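Side-chain contacts in DisA protein (Sorangium cellulosum, PDB 6CCA), which probably transfers methyl groups to the carbon chain of a polyketide intermediate, building a gem-dimethyl centre on the disorazol assembly line: residues D67-L70 with C71-D75; R163-P166 with E167-R170. All blocks are in the same frame, centred on the assembly; numbering follows the deposited sequence.

Interaction 1 of 2, residues D67-L70 with C71-D75; sequences DLLL and CIFQD
Leu69 and Phe73, one helical turn apart, make the apolar part of this contact. Their side chains run side by side in the same direction, and Leu69 CD1 lies 3.6 Å from Phe73 CE2. The ring also turns its CD2 edge to Leu69 O, 3.4 Å away and near the ring plane. With CG opposite its backbone N (chi1 178°), Leu69 lies along the ring and presents CD1 to it, a place suited to a branched apolar side chain.

Leu70 and Gln74 pair an apolar side chain with an amide, their side chains crossing at a slant. With CG set beside its own backbone N (chi1 -64°) and the chain extended beyond it, Gln74 passes Leu70 O and brings NE2 to 3.8 Å from Leu70 CG. The amide's polar needs are met elsewhere: NE2 by Thr132 O and Phe79 O, OE1 by Lys134 N.

Four i to i+4 backbone bonds, among them Gln74 N to Leu70 O at 3.0 Å, mark the last turns of helix 55-75.

Three other helices touch this one: Leu69 and Phe73 pack on helix 102-114, Leu68 and Ile72 on helix 152-163, and Cys71 touches Tyr162 of that helix as well as Val138 of helix 135-146.

Interaction 2 of 2, residues R163-P166 with E167-R170; sequences RRYP and ELLR
Arg164 curls back on itself, bent at chi2 (-73°) and chi3 (-57°), while Glu167 reaches out with an extended chain, and these opposite shapes bring guanidinium and carboxylate together. The contact is an i to i+3 salt bridge at the N-terminal end of the short helix 165-169, with Arg164 in the N-cap position. Arginine grips side-on: NE donates to Glu167 OE2 at 3.0 Å and NH2 to Glu167 OE1 at 3.2 Å. Both oxygens lie close to the guanidinium plane, but the two flat groups are turned 41° against each other, and each oxygen is met from above the carboxylate plane. Two bonds to two different oxygens restrict rotation of both groups. Glutamate suits this first turn, where its negative charge would probably also be favourable to the helix dipole. Val173 touches both partners.

Pro166 can occupy the first turn because its missing N-H is not needed there, and its carbonyl still accepts the bond from Arg170 N. Leu168 N and Leu169 N are similarly bonded to Arg164 O and Tyr165 O.

Tyr165 is buried, and its CD1 edge meets Leu169 CD2 at 4.1 Å, near the ring plane. Leu168 CD1 approaches the same ring obliquely. A tyrosine serves both needs here, since its ring packs on leucines while its hydroxyl is hydrogen-bonded to Leu346 O, linking this short helix to the helix 342-346.

Arg170 runs its extended aliphatic part past the carbonyl of Pro166: CG lies 3.3 Å from Pro166 O, and NE is hydrogen-bonded to Leu95 O. At the end of this chain, Arg170 NH1 comes 3.7 Å from Pro166 CB.

How the interactions relate
From the N terminus, the chain first reaches interaction 1, in the final turns of helix 55-75, and meets interaction 2 only after helices 88-95, 102-114, 135-146 and 152-163. In each, the two segments follow one another without a gap, so no loop is enclosed; interaction 1 lies within one helix and interaction 2 at a short helix and its N-cap. The two follow in series, without nesting or crossing. In space their centres lie about 11 Å apart, and they touch directly where Ile72 CD1 packs 3.5 Å from Tyr165 CG. Through Tyr165, interaction 2 joins this early helical region to Leu346 and Leu350, which follow strand 330-337 in the chain.

Interaction 1 of 2, residues D67-L70 with C71-D75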
# COMPACT_ATOMS: atom_id res chain seq x y z
N ASP A 67 4.82 -1.36 -21.95
CA ASP A 67 5.03 -2.29 -23.04
C ASP A 67 4.31 -3.63 -22.86
O ASP A 67 3.68 -4.14 -23.76
CB ASP A 67 6.50 -2.52 -23.17
CG ASP A 67 7.27 -1.22 -23.60
OD1 ASP A 67 6.66 -0.16 -23.88
OD2 ASP A 67 8.49 -1.24 -23.49
N LEU A 68 4.35 -4.14 -21.64
CA LEU A 68 3.64 -5.36 -21.26
C LEU A 68 2.16 -5.18 -21.48
O LEU A 68 1.49 -6.11 -21.94
CB LEU A 68 3.95 -5.65 -19.75
CG LEU A 68 3.55 -7.06 -19.26
CD1 LEU A 68 4.22 -8.23 -20.02
CD2 LEU A 68 3.84 -7.08 -17.75
N LEU A 69 1.63 -4.02 -21.06
CA LEU A 69 0.24 -3.74 -21.25
C LEU A 69 -0.13 -3.73 -22.75
O LEU A 69 -1.15 -4.29 -23.13
CB LEU A 69 -0.12 -2.41 -20.58
CG LEU A 69 -1.55 -1.99 -20.76
CD1 LEU A 69 -2.56 -3.00 -20.27
CD2 LEU A 69 -1.79 -0.64 -20.05
N LEU A 70 0.66 -3.09 -23.57
CA LEU A 70 0.37 -3.14 -25.01
C LEU A 70 0.30 -4.61 -25.49
O LEU A 70 -0.64 -5.01 -26.23
CB LEU A 70 1.39 -2.39 -25.79
CG LEU A 70 1.18 -2.35 -27.33
CD1 LEU A 70 -0.20 -1.88 -27.76
CD2 LEU A 70 2.29 -1.50 -28.00
N CYS A 71 1.28 -5.40 -25.04
CA CYS A 71 1.32 -6.84 -25.34
C CYS A 71 0.05 -7.55 -24.88
O CYS A 71 -0.49 -8.37 -25.65
CB CYS A 71 2.58 -7.48 -24.81
SG CYS A 71 2.91 -9.10 -25.58
N ILE A 72 -0.49 -7.23 -23.70
CA ILE A 72 -1.72 -7.87 -23.25
C ILE A 72 -2.90 -7.60 -24.22
O ILE A 72 -3.62 -8.51 -24.67
CB ILE A 72 -2.09 -7.35 -21.84
CG1 ILE A 72 -1.10 -7.94 -20.83
CG2 ILE A 72 -3.56 -7.68 -21.51
CD1 ILE A 72 -1.07 -7.26 -19.48
N PHE A 73 -3.09 -6.35 -24.57
CA PHE A 73 -4.10 -6.05 -25.62
C PHE A 73 -3.86 -6.81 -26.95
O PHE A 73 -4.83 -7.35 -27.55
CB PHE A 73 -4.18 -4.55 -25.86
CG PHE A 73 -4.96 -3.81 -24.80
CD1 PHE A 73 -6.35 -3.75 -24.86
CD2 PHE A 73 -4.32 -3.16 -23.79
CE1 PHE A 73 -7.09 -3.05 -23.91
CE2 PHE A 73 -5.03 -2.45 -22.83
CZ PHE A 73 -6.41 -2.38 -22.88
N GLN A 74 -2.61 -6.85 -27.43
CA GLN A 74 -2.30 -7.53 -28.67
C GLN A 74 -2.62 -9.00 -28.57
O GLN A 74 -3.23 -9.57 -29.51
CB GLN A 74 -0.85 -7.37 -29.07
CG GLN A 74 -0.53 -5.93 -29.36
CD GLN A 74 0.85 -5.68 -29.79
OE1 GLN A 74 1.79 -6.46 -29.52
NE2 GLN A 74 1.04 -4.55 -30.48
N ASP A 75 -2.26 -9.61 -27.43
CA ASP A 75 -2.70 -10.99 -27.15
C ASP A 75 -4.20 -11.14 -27.19
O ASP A 75 -4.65 -12.20 -27.49
CB ASP A 75 -2.26 -11.45 -25.77
CG ASP A 75 -0.74 -11.60 -25.66
OD1 ASP A 75 -0.03 -11.70 -26.68
OD2 ASP A 75 -0.24 -11.66 -24.53

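Interaction 2 of 2, residues R163-P166 with E167-R170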
# COMPACT_ATOMS: atom_id res chain seq x y z
N ARG A 163 0.71 -13.56 -18.00
CA ARG A 163 0.35 -14.86 -18.58
C ARG A 163 -1.12 -15.18 -18.51
O ARG A 163 -1.61 -15.98 -19.35
CB ARG A 163 1.21 -15.98 -18.00
CG ARG A 163 2.69 -15.84 -18.32
CD ARG A 163 3.52 -17.02 -17.78
NE ARG A 163 3.32 -18.19 -18.62
CZ ARG A 163 2.86 -19.35 -18.23
NH1 ARG A 163 2.58 -19.55 -16.96
NH2 ARG A 163 2.76 -20.37 -19.13
N ARG A 164 -1.85 -14.65 -17.53
CA ARG A 164 -3.24 -14.95 -17.42
C ARG A 164 -4.11 -13.78 -17.62
O ARG A 164 -5.33 -13.81 -17.26
CB ARG A 164 -3.51 -15.49 -15.99
CG ARG A 164 -2.62 -16.64 -15.62
CD ARG A 164 -3.01 -17.88 -16.35
NE ARG A 164 -4.41 -18.28 -16.13
CZ ARG A 164 -4.86 -18.92 -15.04
NH1 ARG A 164 -4.07 -19.21 -14.02
NH2 ARG A 164 -6.12 -19.30 -15.00
N TYR A 165 -3.53 -12.68 -18.13
CA TYR A 165 -4.27 -11.38 -18.10
C TYR A 165 -5.62 -11.37 -18.86
O TYR A 165 -6.60 -10.85 -18.36
CB TYR A 165 -3.38 -10.17 -18.55
CG TYR A 165 -3.56 -8.96 -17.62
CD1 TYR A 165 -4.57 -8.01 -17.84
CD2 TYR A 165 -2.73 -8.80 -16.49
CE1 TYR A 165 -4.73 -6.96 -16.99
CE2 TYR A 165 -2.88 -7.72 -15.61
CZ TYR A 165 -3.87 -6.80 -15.87
OH TYR A 165 -4.06 -5.74 -15.00
N PRO A 166 -5.65 -11.94 -20.04
CA PRO A 166 -6.95 -11.97 -20.77
C PRO A 166 -8.05 -12.64 -19.93
O PRO A 166 -9.11 -12.05 -19.78
CB PRO A 166 -6.61 -12.72 -22.04
CG PRO A 166 -5.10 -12.50 -22.22
CD PRO A 166 -4.55 -12.49 -20.82
N GLU A 167 -7.78 -13.78 -19.31
CA GLU A 167 -8.70 -14.34 -18.30
C GLU A 167 -9.04 -13.45 -17.11
O GLU A 167 -10.18 -13.38 -16.71
CB GLU A 167 -8.17 -15.65 -17.79
CG GLU A 167 -8.09 -16.72 -18.88
CD GLU A 167 -7.16 -17.82 -18.44
OE1 GLU A 167 -7.68 -18.75 -17.78
OE2 GLU A 167 -5.92 -17.72 -18.66
N LEU A 168 -8.05 -12.78 -16.55
CA LEU A 168 -8.25 -11.90 -15.43
C LEU A 168 -9.24 -10.80 -15.79
O LEU A 168 -10.19 -10.51 -15.07
CB LEU A 168 -6.91 -11.30 -14.98
CG LEU A 168 -6.02 -12.28 -14.20
CD1 LEU A 168 -4.63 -11.77 -14.05
CD2 LEU A 168 -6.56 -12.55 -12.80
N LEU A 169 -8.99 -10.18 -16.93
CA LEU A 169 -9.68 -8.98 -17.30
C LEU A 169 -11.13 -9.28 -17.69
O LEU A 169 -12.02 -8.45 -17.44
CB LEU A 169 -8.94 -8.33 -18.46
CG LEU A 169 -8.97 -6.86 -18.68
CD1 LEU A 169 -8.82 -6.05 -17.40
CD2 LEU A 169 -7.91 -6.53 -19.74
N ARG A 170 -11.34 -10.47 -18.27
CA ARG A 170 -12.66 -10.97 -18.59
C ARG A 170 -13.36 -11.51 -17.34
O ARG A 170 -14.49 -11.87 -17.44
CB ARG A 170 -12.59 -12.09 -19.62
CG ARG A 170 -12.19 -11.62 -21.00
CD ARG A 170 -11.69 -12.71 -21.93
NE ARG A 170 -11.42 -12.04 -23.21
CZ ARG A 170 -10.52 -12.36 -24.13
NH1 ARG A 170 -9.72 -13.38 -24.00
NH2 ARG A 170 -10.41 -11.61 -25.23